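Long-range contacts in universal stress protein (Burkholderia pseudomallei, PDB 4WNY), which belongs to the universal stress protein A family and probably takes part in the bacterial response to stress: residues Ile8-Leu13 with Arg106-Ile111; Pro39-Asp44 with Asp62-Glu67. All coordinates share one frame; numbering follows the deposited sequence.

Interaction 1. Residues Ile8-Leu13 with Arg106-Ile111; sequences IILVAL and RAAREI
Ile8 and Leu10 of strand 8-13 pack against the last turns of helix 100-111, on one side of the parallel sheet of an alpha/beta fold of the universal stress protein family. Strand 8-13 is the central strand, with the order 3-2-1-4-5 across the sheet. The helix segment runs nearly antiparallel to it, at 155°, with the axes 9.8 Å apart at closest approach.

Ile8 comes first. Its CG2 lies anti to the backbone N and meets CG2 of Ile111 at 4.0 Å, methyl against methyl. The two isoleucine side chains cross obliquely. Ile9 points the other way and packs on Leu29 of helix 17-32, so the strand presents different residues to the two layers of helices.

Leu10 is buried and reaches further into the helix surface. Its CG is anti to the backbone N (chi1 -170°). Beyond it, CD1 does the touching. This methyl lies 3.9 Å from both N and CA of Ala108, and 4.2 Å from CB of Ala107. The small alanine side chains let it come this near the helix backbone. After Leu10 the strand draws away from the segment.

No hydrogen bond crosses this contact; it is apolar packing. The charged side chains of Arg106 and Glu110 take no part; Arg106 NH2 forms a salt bridge with Glu110 OE1. On the strand side, Ile111 touches both strand residues, and its CD1 ends 4.1 Å from CD1 of Leu10.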
# COMPACT_ATOMS: atom_id res chain seq x y z
N ILE A 8 -11.75 1.66 7.70
CA ILE A 8 -11.63 0.24 8.03
C ILE A 8 -10.49 -0.42 7.27
O ILE A 8 -10.51 -0.50 6.04
CB ILE A 8 -12.95 -0.51 7.75
CG1 ILE A 8 -14.06 0.00 8.67
CG2 ILE A 8 -12.75 -2.00 7.93
CD1 ILE A 8 -15.43 -0.55 8.35
N ILE A 9 -9.50 -0.91 8.01
CA ILE A 9 -8.32 -1.52 7.41
C ILE A 9 -8.29 -3.03 7.61
O ILE A 9 -8.51 -3.52 8.72
CB ILE A 9 -7.03 -0.92 7.99
CG1 ILE A 9 -7.07 0.61 7.95
CG2 ILE A 9 -5.82 -1.45 7.24
CD1 ILE A 9 -5.88 1.27 8.62
N LEU A 10 -8.01 -3.75 6.54
CA LEU A 10 -7.90 -5.21 6.59
C LEU A 10 -6.44 -5.63 6.44
O LEU A 10 -5.74 -5.16 5.55
CB LEU A 10 -8.77 -5.84 5.50
CG LEU A 10 -9.00 -7.36 5.49
CD1 LEU A 10 -10.31 -7.68 4.79
CD2 LEU A 10 -7.86 -8.09 4.80
N VAL A 11 -5.98 -6.52 7.32
CA VAL A 11 -4.63 -7.06 7.24
C VAL A 11 -4.66 -8.59 7.24
O VAL A 11 -5.28 -9.21 8.10
CB VAL A 11 -3.73 -6.53 8.39
CG1 VAL A 11 -4.43 -6.70 9.73
CG2 VAL A 11 -2.37 -7.23 8.39
N ALA A 12 -3.99 -9.19 6.26
CA ALA A 12 -4.01 -10.64 6.10
C ALA A 12 -2.93 -11.31 6.94
O ALA A 12 -1.74 -11.01 6.79
CB ALA A 12 -3.85 -11.01 4.63
N LEU A 13 -3.35 -12.23 7.80
CA LEU A 13 -2.41 -12.95 8.66
C LEU A 13 -2.39 -14.44 8.32
O LEU A 13 -3.38 -15.01 7.86
CB LEU A 13 -2.79 -12.76 10.13
CG LEU A 13 -2.99 -11.32 10.62
CD1 LEU A 13 -3.40 -11.31 12.08
CD2 LEU A 13 -1.74 -10.48 10.40
N ARG A 106 -13.28 -10.73 -1.31
CA ARG A 106 -14.65 -10.97 -0.86
C ARG A 106 -14.81 -10.51 0.58
O ARG A 106 -15.82 -9.90 0.94
CB ARG A 106 -15.03 -12.44 -1.00
CG ARG A 106 -16.42 -12.76 -0.48
CD ARG A 106 -16.98 -14.02 -1.12
NE ARG A 106 -16.37 -15.24 -0.59
CZ ARG A 106 -16.82 -15.89 0.48
NH1 ARG A 106 -16.20 -16.99 0.88
NH2 ARG A 106 -17.88 -15.44 1.14
N ALA A 107 -13.81 -10.81 1.40
CA ALA A 107 -13.82 -10.41 2.80
C ALA A 107 -13.83 -8.90 2.93
O ALA A 107 -14.53 -8.34 3.77
CB ALA A 107 -12.63 -11.00 3.53
N ALA A 108 -13.05 -8.24 2.07
CA ALA A 108 -12.98 -6.78 2.07
C ALA A 108 -14.31 -6.16 1.68
O ALA A 108 -14.72 -5.14 2.26
CB ALA A 108 -11.89 -6.31 1.12
N ARG A 109 -14.99 -6.77 0.71
CA ARG A 109 -16.29 -6.29 0.26
C ARG A 109 -17.35 -6.41 1.35
O ARG A 109 -18.11 -5.48 1.59
CB ARG A 109 -16.73 -7.07 -0.98
CG ARG A 109 -16.20 -6.51 -2.29
CD ARG A 109 -15.98 -7.63 -3.30
NE ARG A 109 -17.05 -8.62 -3.24
CZ ARG A 109 -16.99 -9.81 -3.84
NH1 ARG A 109 -15.92 -10.15 -4.54
NH2 ARG A 109 -18.01 -10.65 -3.74
N GLU A 110 -17.39 -7.57 1.99
CA GLU A 110 -18.41 -7.85 3.00
C GLU A 110 -18.16 -7.09 4.31
O GLU A 110 -19.10 -6.68 4.98
CB GLU A 110 -18.47 -9.35 3.28
CG GLU A 110 -18.82 -10.19 2.05
CD GLU A 110 -18.71 -11.68 2.31
OE1 GLU A 110 -19.07 -12.46 1.40
OE2 GLU A 110 -18.27 -12.06 3.41
N ILE A 111 -16.89 -6.91 4.65
CA ILE A 111 -16.53 -6.18 5.86
C ILE A 111 -16.66 -4.67 5.63
O ILE A 111 -17.02 -3.92 6.54
CB ILE A 111 -15.09 -6.53 6.32
CG1 ILE A 111 -15.04 -7.96 6.86
CG2 ILE A 111 -14.60 -5.55 7.38
CD1 ILE A 111 -13.64 -8.48 7.08

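Interaction 2. Residues Pro39-Asp44 with Asp62-Glu67; sequences PVYVVD and DAFREE
Tyr41 and Val43 of strand 36-43 pack against helix 57-82, chiefly at Phe64; the helix lies over the parallel sheet of this alpha/beta fold. Strand and helix segment run almost exactly antiparallel, at 172°, with the axes 8.7 Å apart at closest approach. The strand is followed by this helix in the chain, and the helix leads on to strand 89-92, the next strand in the sheet: a beta-alpha-beta crossover.

Tyr41 carries much of the contact. Its CB points toward the helix, and CG is anti to the backbone N (chi1 -177°). In the ring, CD2 is 4.0 Å from the carbonyl O of Phe64. CE2 comes closer to that oxygen, at 3.2 Å. The carbonyl approaches the ring obliquely. At CZ the distance to it has grown again. The tip, OH, lies at the edge of the Phe64 ring and in its plane, 3.5 Å from CD2. The same OH is 3.9 Å from both CB and CG of Glu67. No hydrogen bond forms across the contact. Val71 and Leu72, further along the helix, also touch the Tyr41 side chain.

The Tyr41 and Phe64 side chains cross at about a right angle. Val43 adds a second, apolar point. Arg65 points its CB away from the strand, yet its NE reaches Glu92 of strand 89-92 in a salt bridge. Its aliphatic part passes near Val43, CG2 of the valine lying 4.4 Å from CG of Arg65. The other methyl of Val43, CG1, sits 4.1 Å from CB of Phe64.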
# COMPACT_ATOMS: atom_id res chain seq x y z
N PRO A 39 -8.00 -7.72 11.26
CA PRO A 39 -7.09 -8.81 10.87
C PRO A 39 -7.86 -10.05 10.43
O PRO A 39 -8.81 -10.44 11.10
CB PRO A 39 -6.30 -9.09 12.15
CG PRO A 39 -6.50 -7.88 13.02
CD PRO A 39 -7.88 -7.40 12.69
N VAL A 40 -7.46 -10.65 9.31
CA VAL A 40 -8.12 -11.87 8.87
C VAL A 40 -7.12 -13.01 8.73
O VAL A 40 -6.01 -12.84 8.22
CB VAL A 40 -8.86 -11.67 7.53
CG1 VAL A 40 -9.95 -10.62 7.67
CG2 VAL A 40 -7.90 -11.29 6.42
N TYR A 41 -7.51 -14.18 9.22
CA TYR A 41 -6.73 -15.39 9.05
C TYR A 41 -7.39 -16.26 7.98
O TYR A 41 -8.55 -16.64 8.12
CB TYR A 41 -6.60 -16.16 10.36
CG TYR A 41 -5.74 -17.41 10.27
CD1 TYR A 41 -4.38 -17.35 10.54
CD2 TYR A 41 -6.29 -18.63 9.91
CE1 TYR A 41 -3.59 -18.49 10.45
CE2 TYR A 41 -5.51 -19.77 9.83
CZ TYR A 41 -4.16 -19.69 10.10
OH TYR A 41 -3.39 -20.83 10.01
N VAL A 42 -6.65 -16.57 6.92
CA VAL A 42 -7.21 -17.30 5.80
C VAL A 42 -6.96 -18.80 5.91
O VAL A 42 -5.81 -19.26 5.84
CB VAL A 42 -6.63 -16.80 4.46
N VAL A 43 -8.03 -19.57 6.08
CA VAL A 43 -7.93 -21.02 6.07
C VAL A 43 -8.05 -21.54 4.64
O VAL A 43 -9.13 -21.55 4.06
CB VAL A 43 -9.01 -21.68 6.95
CG1 VAL A 43 -8.84 -23.19 6.95
CG2 VAL A 43 -8.95 -21.13 8.36
N ASP A 44 -6.92 -21.96 4.08
CA ASP A 44 -6.87 -22.39 2.69
C ASP A 44 -6.63 -23.89 2.59
O ASP A 44 -5.50 -24.35 2.44
CB ASP A 44 -5.78 -21.62 1.94
CG ASP A 44 -5.70 -21.98 0.47
OD1 ASP A 44 -6.65 -22.60 -0.06
OD2 ASP A 44 -4.68 -21.64 -0.16
N ASP A 62 -9.58 -28.57 11.35
CA ASP A 62 -9.58 -28.27 12.78
C ASP A 62 -8.28 -27.60 13.20
O ASP A 62 -8.27 -26.70 14.04
CB ASP A 62 -9.80 -29.54 13.60
CG ASP A 62 -11.18 -30.12 13.41
OD1 ASP A 62 -11.90 -29.69 12.48
OD2 ASP A 62 -11.55 -31.02 14.20
N ALA A 63 -7.18 -28.04 12.59
CA ALA A 63 -5.85 -27.55 12.93
C ALA A 63 -5.66 -26.08 12.60
O ALA A 63 -5.30 -25.28 13.46
CB ALA A 63 -4.81 -28.37 12.22
N PHE A 64 -5.89 -25.73 11.34
CA PHE A 64 -5.68 -24.36 10.88
C PHE A 64 -6.72 -23.40 11.46
O PHE A 64 -6.45 -22.21 11.63
CB PHE A 64 -5.70 -24.29 9.35
CG PHE A 64 -4.46 -24.83 8.71
CD1 PHE A 64 -4.49 -26.03 8.00
CD2 PHE A 64 -3.26 -24.15 8.81
CE1 PHE A 64 -3.34 -26.53 7.41
CE2 PHE A 64 -2.11 -24.65 8.22
CZ PHE A 64 -2.15 -25.84 7.53
N ARG A 65 -7.90 -23.92 11.77
CA ARG A 65 -8.91 -23.13 12.47
C ARG A 65 -8.43 -22.84 13.88
O ARG A 65 -8.56 -21.72 14.38
CB ARG A 65 -10.26 -23.86 12.50
CG ARG A 65 -11.05 -23.81 11.20
CD ARG A 65 -12.37 -24.56 11.35
NE ARG A 65 -13.15 -24.57 10.12
CZ ARG A 65 -14.28 -25.25 9.96
NH1 ARG A 65 -14.77 -25.98 10.95
NH2 ARG A 65 -14.93 -25.20 8.80
N GLU A 66 -7.88 -23.87 14.53
CA GLU A 66 -7.32 -23.72 15.87
C GLU A 66 -6.12 -22.78 15.85
O GLU A 66 -5.95 -21.96 16.75
CB GLU A 66 -6.91 -25.08 16.43
CG GLU A 66 -6.48 -25.04 17.88
CD GLU A 66 -7.55 -24.45 18.78
OE1 GLU A 66 -8.73 -24.83 18.63
OE2 GLU A 66 -7.21 -23.60 19.62
N GLU A 67 -5.30 -22.89 14.81
CA GLU A 67 -4.15 -22.01 14.65
C GLU A 67 -4.63 -20.59 14.42
O GLU A 67 -4.04 -19.63 14.92
CB GLU A 67 -3.27 -22.47 13.50
CG GLU A 67 -1.90 -21.82 13.48
CD GLU A 67 -1.07 -22.21 14.69
OE1 GLU A 67 -0.60 -23.37 14.73
OE2 GLU A 67 -0.88 -21.37 15.59

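How the interactions relate
Interactions 1 and 2 lie on the same parallel sheet, with centres 15 Å apart. Their strands, 8-13 and 36-43, are neighbours. Two probable backbone hydrogen bonds join them: Leu13 N to Val40 O at 2.8 Å, and Val40 N to Val11 O at 2.9 Å. The two helices pack on opposite faces of the sheet. Val40 and Leu10 face the helix of interaction 1, and their methyls meet at 3.6 Å, CD2 of Leu10 to CG2 of Val40. Tyr41, the next residue, turns to the helix of interaction 2. On that face Val11 CG1 packs 3.6 Å from Pro39 CA. Together the contacts join helices on both faces to two neighbouring strands, the central one and the one beside it.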